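Local structure of uncharacterized protein (Thermus thermophilus HB8, 6SCE) at residues K232-L235 with R236-P240; H239-E242 with R243-V246; G615-F619 with P620-E624. The protein acts as a DNA nuclease in type III CRISPR defence that is activated by cyclic oligoadenylate, probably sensed through its CARF domains. All coordinates share one frame; numbering follows the deposited sequence.

Contact 1. Residues K232-L235 with R236-P240; sequences KAHL and RSRHP
The imidazole of His-234 lies nearly parallel to the guanidinium of Arg-238, the two planes only 13° apart, with His-234 CE1 covering one guanidinium face near its rim; at the edge of that guanidinium, in its plane, sits Ser-237 OG. The Arg-236 guanidinium has Lys-232 CD over one face, 3.5 Å from Arg-236 NH2. This is a helix end: short helix 232-236 runs out into the turn that leads to helix 240-257. Arg-238 bends at chi2 (-62°) and again at chi3, bringing its guanidinium over the His-234 ring. Arg-238 NE and NH2 both donate to Ser-237 OG, each at 3.0 Å, a side-on grip on one atom. The same hydroxyl donates to His-234 O, with 2.7 Å between Ser-237 OG and that oxygen, so its proton is already spent and its oxygen is left to accept from the arginine. With a leucine in place of Arg-238, Ser-237 OG would probably lose both guanidinium donors and the His-234 face its flat cover. His-234 ND1 is hydrogen-bonded to Ala-201 O. Lys-232 NZ stands 4.5 Å from Arg-236 NH2, a pair of like charges, but the lysine has its counter-charge in a salt bridge with Asp-263. The backbone closes with a standard helical bond from Arg-236 N to Lys-232 O, 2.9 Å, whereas Arg-238 N reaches Leu-235 O at 3.1 Å from well above the carbonyl plane, 63° out of it.

Contact 2. Residues H239-E242 with R243-V246; sequences HPKE and RENV
Arg-243 N donates to His-239 O at 2.7 Å, almost in line with the C=O (174°); as an i to i+4 bond from the N-cap residue it belongs to the first turn of helix 240-257. His-239 stands at the N-cap, and its side chain serves the next amide in need: Lys-241 N donates to His-239 ND1 at 3.0 Å, tilted somewhat from the ring plane, so ND1 acts here as an acceptor. Pro-240, between them, has no amide hydrogen to satisfy, and its CD lies 3.3 Å above one face of the His-239 ring. Further on, Asn-245 N bonds to Lys-241 O and Val-246 N to Glu-242 O, the latter at 2.8 Å; the bond from Glu-244 N to Pro-240 O is weak. The side-chain acceptors are shared out among several partners. Glu-242 turns at chi2 (64°), which carries its carboxylate along the helix towards the following turn. A water oxygen 2.6 Å from Glu-242 OE1 donates to it, and the same water accepts from Asn-245 ND2 at 3.3 Å, bridging two flat groups whose planes are 81° apart. Glu-242 OE2 is taken up by a salt bridge to Arg-249 and also rests against Val-246 CG2. On the more exposed flank, Lys-241 NZ makes a weak bond to Asn-245 OD1 at 3.5 Å, and its distance of 4.5 Å from Glu-244 OE1 is beyond a salt bridge. Arg-243 extends its chain the other way, against Leu-235 and Arg-236 of the preceding helix. The whole is a helix N-terminus with a side-chain N-cap, proline in the first turn and successive i to i+4 bonds behind it.

Contact 3. Residues G615-F619 with P620-E624; sequences GVYRF and PEELE
Phe-619 and Pro-620, joined by a cis peptide bond, make the tight part of this contact: Pro-620 CB stands over the ring face in a CH-pi contact, 4.1 Å from the Phe-619 centroid and 18° off the normal. With CG anti to the backbone N (chi1 -171°), the phenyl group lies alongside Leu-623, and Phe-619 CE2 meets Leu-623 CD2 at 3.8 Å. Met-606 touches both of these side chains, while Val-505 packs on Phe-619 and Leu-509 on Leu-623, from helix 499-513. Between core and surface, Arg-618 and Glu-622 exchange bonds. Glu-622 N donates to Arg-618 O at 2.8 Å, and Arg-618 N donates to Glu-622 OE1 at 2.8 Å through that oxygen's anti lone pair, so one residue meets both polar backbone atoms of the other. The outer side is looser. Exposed Glu-621 forms a salt bridge to Arg-618, with Arg-618 NE to Glu-621 OE1 at 3.0 Å, but the second leg, Arg-618 NH2 to Glu-621 OE2, is weak at 3.4 Å, and the guanidinium and carboxylate planes are 30° apart. The arrangement is a strand-to-helix connection made by a cis Phe-Pro peptide followed by a type I beta turn, closed by Leu-623 N to Pro-620 O, leading from edge strand 617-618 of a seven-stranded sheet to helix 623-627, with Glu-622 at the N-cap position.

How the contacts relate
Contacts 1 and 2 are consecutive: they share His-239 and Pro-240, their centres are 7 Å apart, and Leu-235 of helix 232-236 packs on Val-246 of helix 240-257. Both helices lie in the chain between parallel strands 225-229 and 260-262, so the pair forms the connection of a crossover at the edge of a six-stranded mixed sheet. Contact 3 comes much later, about 48 Å from contact 1 and 46 Å from contact 2 between centres, where edge strand 617-618 of another, C-terminal sheet passes into helix 623-627. Its nearest atom is about 18 Å from the bound nucleic acid, against about 26 Å for the other two, so none of the three touches that ligand.

Contact 1. Residues K232-L235 with R236-P240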
loop_
_atom_site.group_PDB
_atom_site.type_symbol
_atom_site.label_atom_id
_atom_site.label_comp_id
_atom_site.label_asym_id
_atom_site.label_seq_id
_atom_site.Cartn_x
_atom_site.Cartn_y
_atom_site.Cartn_z
ATOM N N LYS A 232 -25.455 -8.646 -10.101
ATOM C CA LYS A 232 -26.117 -9.931 -10.059
ATOM C C LYS A 232 -27.074 -10.085 -11.239
ATOM O O LYS A 232 -27.180 -11.183 -11.778
ATOM C CB LYS A 232 -26.860 -10.124 -8.749
ATOM C CG LYS A 232 -27.202 -11.585 -8.507
ATOM C CD LYS A 232 -27.934 -11.774 -7.205
ATOM C CE LYS A 232 -26.972 -11.881 -6.045
ATOM N NZ LYS A 232 -27.728 -12.134 -4.793
ATOM N N ALA A 233 -27.728 -8.996 -11.657
ATOM C CA ALA A 233 -28.614 -9.060 -12.809
ATOM C C ALA A 233 -27.841 -9.447 -14.078
ATOM O O ALA A 233 -28.327 -10.225 -14.897
ATOM C CB ALA A 233 -29.364 -7.761 -13.010
ATOM N N HIS A 234 -26.619 -8.952 -14.238
ATOM C CA HIS A 234 -25.809 -9.417 -15.340
ATOM C C HIS A 234 -25.482 -10.918 -15.247
ATOM O O HIS A 234 -25.521 -11.627 -16.260
ATOM C CB HIS A 234 -24.499 -8.652 -15.478
ATOM C CG HIS A 234 -23.689 -9.094 -16.648
ATOM N ND1 HIS A 234 -24.017 -8.755 -17.941
ATOM C CD2 HIS A 234 -22.569 -9.848 -16.727
ATOM C CE1 HIS A 234 -23.127 -9.271 -18.763
ATOM N NE2 HIS A 234 -22.236 -9.939 -18.050
ATOM N N LEU A 235 -25.128 -11.381 -14.063
ATOM C CA LEU A 235 -24.829 -12.806 -13.864
ATOM C C LEU A 235 -26.047 -13.693 -14.237
ATOM O O LEU A 235 -25.879 -14.770 -14.817
ATOM C CB LEU A 235 -24.465 -13.083 -12.416
ATOM C CG LEU A 235 -23.143 -12.493 -11.918
ATOM C CD1 LEU A 235 -22.942 -12.916 -10.481
ATOM C CD2 LEU A 235 -21.980 -12.877 -12.808
ATOM N N ARG A 236 -27.242 -13.230 -13.887
ATOM C CA ARG A 236 -28.461 -13.968 -14.196
ATOM C C ARG A 236 -28.751 -14.049 -15.692
ATOM O O ARG A 236 -29.457 -14.942 -16.133
ATOM C CB ARG A 236 -29.647 -13.421 -13.415
ATOM C CG ARG A 236 -29.569 -13.768 -11.940
ATOM C CD ARG A 236 -30.534 -12.958 -11.096
ATOM N NE ARG A 236 -30.578 -13.425 -9.704
ATOM C CZ ARG A 236 -31.112 -12.744 -8.698
ATOM N NH1 ARG A 236 -31.641 -11.541 -8.906
ATOM N NH2 ARG A 236 -31.119 -13.259 -7.474
ATOM N N SER A 237 -28.173 -13.143 -16.467
ATOM C CA SER A 237 -28.282 -13.141 -17.911
ATOM C C SER A 237 -27.279 -14.084 -18.613
ATOM O O SER A 237 -27.295 -14.211 -19.845
ATOM C CB SER A 237 -28.090 -11.711 -18.419
ATOM O OG SER A 237 -26.729 -11.409 -18.658
ATOM N N ARG A 238 -26.401 -14.719 -17.837
ATOM C CA ARG A 238 -25.371 -15.574 -18.383
ATOM C C ARG A 238 -25.805 -17.051 -18.372
ATOM O O ARG A 238 -26.594 -17.468 -17.530
ATOM C CB ARG A 238 -24.079 -15.475 -17.580
ATOM C CG ARG A 238 -23.485 -14.054 -17.541
ATOM C CD ARG A 238 -23.111 -13.529 -18.904
ATOM N NE ARG A 238 -24.199 -12.806 -19.538
ATOM C CZ ARG A 238 -24.201 -12.396 -20.806
ATOM N NH1 ARG A 238 -23.190 -12.654 -21.610
ATOM N NH2 ARG A 238 -25.241 -11.725 -21.277
ATOM N N HIS A 239 -25.244 -17.796 -19.306
ATOM C CA HIS A 239 -25.215 -19.269 -19.252
ATOM C C HIS A 239 -24.579 -19.671 -17.919
ATOM O O HIS A 239 -23.652 -19.003 -17.450
ATOM C CB HIS A 239 -24.396 -19.758 -20.447
ATOM C CG HIS A 239 -24.276 -21.249 -20.581
ATOM N ND1 HIS A 239 -23.437 -21.999 -19.793
ATOM C CD2 HIS A 239 -24.840 -22.113 -21.461
ATOM C CE1 HIS A 239 -23.487 -23.263 -20.178
ATOM N NE2 HIS A 239 -24.317 -23.355 -21.198
ATOM N N PRO A 240 -25.059 -20.769 -17.286
ATOM C CA PRO A 240 -24.507 -21.184 -15.982
ATOM C C PRO A 240 -22.999 -21.327 -15.893
ATOM O O PRO A 240 -22.414 -21.019 -14.850
ATOM C CB PRO A 240 -25.184 -22.535 -15.707
ATOM C CG PRO A 240 -26.411 -22.522 -16.550
ATOM C CD PRO A 240 -26.148 -21.657 -17.741
#

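Contact 2. Residues H239-E242 with R243-V246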
loop_
_atom_site.group_PDB
_atom_site.type_symbol
_atom_site.label_atom_id
_atom_site.label_comp_id
_atom_site.label_asym_id
_atom_site.label_seq_id
_atom_site.Cartn_x
_atom_site.Cartn_y
_atom_site.Cartn_z
ATOM N N HIS A 239 -25.244 -17.796 -19.306
ATOM C CA HIS A 239 -25.215 -19.269 -19.252
ATOM C C HIS A 239 -24.579 -19.671 -17.919
ATOM O O HIS A 239 -23.652 -19.003 -17.450
ATOM C CB HIS A 239 -24.396 -19.758 -20.447
ATOM C CG HIS A 239 -24.276 -21.249 -20.581
ATOM N ND1 HIS A 239 -23.437 -21.999 -19.793
ATOM C CD2 HIS A 239 -24.840 -22.113 -21.461
ATOM C CE1 HIS A 239 -23.487 -23.263 -20.178
ATOM N NE2 HIS A 239 -24.317 -23.355 -21.198
ATOM N N PRO A 240 -25.059 -20.769 -17.286
ATOM C CA PRO A 240 -24.507 -21.184 -15.982
ATOM C C PRO A 240 -22.999 -21.327 -15.893
ATOM O O PRO A 240 -22.414 -21.019 -14.850
ATOM C CB PRO A 240 -25.184 -22.535 -15.707
ATOM C CG PRO A 240 -26.411 -22.522 -16.550
ATOM C CD PRO A 240 -26.148 -21.657 -17.741
ATOM N N LYS A 241 -22.363 -21.800 -16.952
ATOM C CA LYS A 241 -20.927 -21.956 -16.966
ATOM C C LYS A 241 -20.236 -20.584 -17.090
ATOM O O LYS A 241 -19.323 -20.260 -16.321
ATOM C CB LYS A 241 -20.497 -22.848 -18.119
ATOM C CG LYS A 241 -18.986 -23.060 -18.202
ATOM C CD LYS A 241 -18.486 -23.750 -16.936
ATOM C CE LYS A 241 -17.139 -24.416 -17.112
ATOM N NZ LYS A 241 -16.049 -23.437 -16.880
ATOM N N GLU A 242 -20.683 -19.808 -18.059
ATOM C CA GLU A 242 -20.167 -18.443 -18.251
ATOM C C GLU A 242 -20.386 -17.588 -16.982
ATOM O O GLU A 242 -19.543 -16.762 -16.624
ATOM C CB GLU A 242 -20.839 -17.809 -19.453
ATOM C CG GLU A 242 -20.413 -16.364 -19.734
ATOM C CD GLU A 242 -18.946 -16.221 -20.087
ATOM O OE1 GLU A 242 -18.209 -17.221 -20.204
ATOM O OE2 GLU A 242 -18.514 -15.067 -20.253
ATOM N N ARG A 243 -21.505 -17.795 -16.305
ATOM C CA ARG A 243 -21.789 -17.120 -15.054
ATOM C C ARG A 243 -20.675 -17.329 -14.024
ATOM O O ARG A 243 -20.213 -16.354 -13.389
ATOM C CB ARG A 243 -23.128 -17.560 -14.496
ATOM C CG ARG A 243 -23.510 -16.910 -13.189
ATOM C CD ARG A 243 -24.907 -17.299 -12.772
ATOM N NE ARG A 243 -25.238 -16.704 -11.478
ATOM C CZ ARG A 243 -26.469 -16.469 -11.040
ATOM N NH1 ARG A 243 -27.538 -16.772 -11.785
ATOM N NH2 ARG A 243 -26.639 -15.921 -9.849
ATOM N N GLU A 244 -20.218 -18.576 -13.872
ATOM C CA GLU A 244 -19.128 -18.872 -12.965
ATOM C C GLU A 244 -17.845 -18.175 -13.428
ATOM O O GLU A 244 -17.077 -17.707 -12.586
ATOM C CB GLU A 244 -18.815 -20.379 -12.890
ATOM C CG GLU A 244 -19.917 -21.282 -12.356
ATOM C CD GLU A 244 -19.524 -22.787 -12.438
ATOM O OE1 GLU A 244 -18.527 -23.153 -13.131
ATOM O OE2 GLU A 244 -20.222 -23.607 -11.807
ATOM N N ASN A 245 -17.599 -18.158 -14.732
ATOM C CA ASN A 245 -16.390 -17.533 -15.270
ATOM C C ASN A 245 -16.403 -16.009 -15.024
ATOM O O ASN A 245 -15.387 -15.432 -14.628
ATOM C CB ASN A 245 -16.259 -17.776 -16.762
ATOM C CG ASN A 245 -15.989 -19.237 -17.098
ATOM O OD1 ASN A 245 -15.737 -20.040 -16.217
ATOM N ND2 ASN A 245 -16.021 -19.564 -18.376
ATOM N N VAL A 246 -17.548 -15.390 -15.292
ATOM C CA VAL A 246 -17.708 -13.934 -15.151
ATOM C C VAL A 246 -17.488 -13.524 -13.716
ATOM O O VAL A 246 -16.716 -12.590 -13.439
ATOM C CB VAL A 246 -19.084 -13.464 -15.612
ATOM C CG1 VAL A 246 -19.309 -11.998 -15.217
ATOM C CG2 VAL A 246 -19.218 -13.623 -17.119
HETATM O O HOH W 1 -15.661 -16.850 -20.144
#

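Contact 3. Residues G615-F619 with P620-E624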
loop_
_atom_site.group_PDB
_atom_site.type_symbol
_atom_site.label_atom_id
_atom_site.label_comp_id
_atom_site.label_asym_id
_atom_site.label_seq_id
_atom_site.Cartn_x
_atom_site.Cartn_y
_atom_site.Cartn_z
ATOM N N GLY A 615 8.858 16.167 -21.796
ATOM C CA GLY A 615 8.981 15.426 -20.540
ATOM C C GLY A 615 9.441 13.981 -20.679
ATOM O O GLY A 615 9.880 13.376 -19.703
ATOM N N VAL A 616 9.360 13.435 -21.891
ATOM C CA VAL A 616 9.632 12.021 -22.124
ATOM C C VAL A 616 11.131 11.832 -22.172
ATOM O O VAL A 616 11.820 12.561 -22.882
ATOM C CB VAL A 616 9.033 11.539 -23.459
ATOM C CG1 VAL A 616 9.375 10.073 -23.712
ATOM C CG2 VAL A 616 7.526 11.760 -23.482
ATOM N N TYR A 617 11.629 10.857 -21.422
ATOM C CA TYR A 617 13.053 10.602 -21.378
ATOM C C TYR A 617 13.460 9.683 -22.515
ATOM O O TYR A 617 12.638 8.980 -23.104
ATOM C CB TYR A 617 13.477 10.003 -20.039
ATOM C CG TYR A 617 13.254 10.921 -18.870
ATOM C CD1 TYR A 617 12.018 10.971 -18.227
ATOM C CD2 TYR A 617 14.272 11.738 -18.403
ATOM C CE1 TYR A 617 11.801 11.814 -17.153
ATOM C CE2 TYR A 617 14.070 12.588 -17.326
ATOM C CZ TYR A 617 12.834 12.623 -16.705
ATOM O OH TYR A 617 12.629 13.456 -15.633
ATOM N N ARG A 618 14.749 9.718 -22.826
ATOM C CA ARG A 618 15.292 8.957 -23.922
ATOM C C ARG A 618 15.838 7.630 -23.396
ATOM O O ARG A 618 16.667 7.596 -22.496
ATOM C CB ARG A 618 16.379 9.770 -24.640
ATOM C CG ARG A 618 16.793 9.178 -25.981
ATOM C CD ARG A 618 17.890 10.000 -26.656
ATOM N NE ARG A 618 18.824 9.149 -27.396
ATOM C CZ ARG A 618 18.583 8.597 -28.586
ATOM N NH1 ARG A 618 17.428 8.794 -29.217
ATOM N NH2 ARG A 618 19.512 7.837 -29.154
ATOM N N PHE A 619 15.362 6.536 -23.971
ATOM C CA PHE A 619 15.796 5.207 -23.582
ATOM C C PHE A 619 16.794 4.725 -24.637
ATOM O O PHE A 619 16.470 4.782 -25.828
ATOM C CB PHE A 619 14.583 4.272 -23.536
ATOM C CG PHE A 619 14.879 2.930 -22.942
ATOM C CD1 PHE A 619 15.333 1.885 -23.735
ATOM C CD2 PHE A 619 14.717 2.716 -21.581
ATOM C CE1 PHE A 619 15.623 0.651 -23.182
ATOM C CE2 PHE A 619 15.003 1.487 -21.020
ATOM C CZ PHE A 619 15.461 0.453 -21.823
ATOM N N PRO A 620 17.964 4.213 -24.253
ATOM C CA PRO A 620 18.360 3.935 -22.874
ATOM C C PRO A 620 19.283 4.976 -22.260
ATOM O O PRO A 620 19.681 4.815 -21.098
ATOM C CB PRO A 620 19.131 2.624 -23.009
ATOM C CG PRO A 620 19.784 2.740 -24.356
ATOM C CD PRO A 620 18.772 3.447 -25.224
ATOM N N GLU A 621 19.632 6.019 -23.026
ATOM C CA GLU A 621 20.675 6.980 -22.613
ATOM C C GLU A 621 20.334 7.662 -21.299
ATOM O O GLU A 621 21.201 7.831 -20.450
ATOM C CB GLU A 621 20.914 8.067 -23.684
ATOM C CG GLU A 621 21.699 7.613 -24.908
ATOM C CD GLU A 621 20.869 6.823 -25.913
ATOM O OE1 GLU A 621 19.627 6.742 -25.770
ATOM O OE2 GLU A 621 21.472 6.275 -26.858
ATOM N N GLU A 622 19.071 8.056 -21.146
ATOM C CA GLU A 622 18.634 8.798 -19.967
ATOM C C GLU A 622 17.970 7.938 -18.883
ATOM O O GLU A 622 17.162 8.461 -18.114
ATOM C CB GLU A 622 17.681 9.920 -20.384
ATOM C CG GLU A 622 18.341 10.988 -21.236
ATOM C CD GLU A 622 17.425 12.165 -21.490
ATOM O OE1 GLU A 622 16.308 11.952 -22.010
ATOM O OE2 GLU A 622 17.821 13.305 -21.170
ATOM N N LEU A 623 18.309 6.647 -18.807
ATOM C CA LEU A 623 17.796 5.780 -17.739
ATOM C C LEU A 623 18.088 6.358 -16.361
ATOM O O LEU A 623 17.167 6.600 -15.580
ATOM C CB LEU A 623 18.373 4.366 -17.822
ATOM C CG LEU A 623 17.489 3.297 -18.461
ATOM C CD1 LEU A 623 18.209 1.958 -18.420
ATOM C CD2 LEU A 623 16.134 3.205 -17.771
ATOM N N GLU A 624 19.365 6.572 -16.061
ATOM C CA GLU A 624 19.765 7.182 -14.796
ATOM C C GLU A 624 18.903 8.406 -14.460
ATOM O O GLU A 624 18.325 8.506 -13.377
ATOM C CB GLU A 624 21.245 7.575 -14.859
ATOM C CG GLU A 624 21.802 8.231 -13.598
ATOM C CD GLU A 624 22.161 7.240 -12.509
ATOM O OE1 GLU A 624 21.495 6.186 -12.399
ATOM O OE2 GLU A 624 23.116 7.522 -11.757
#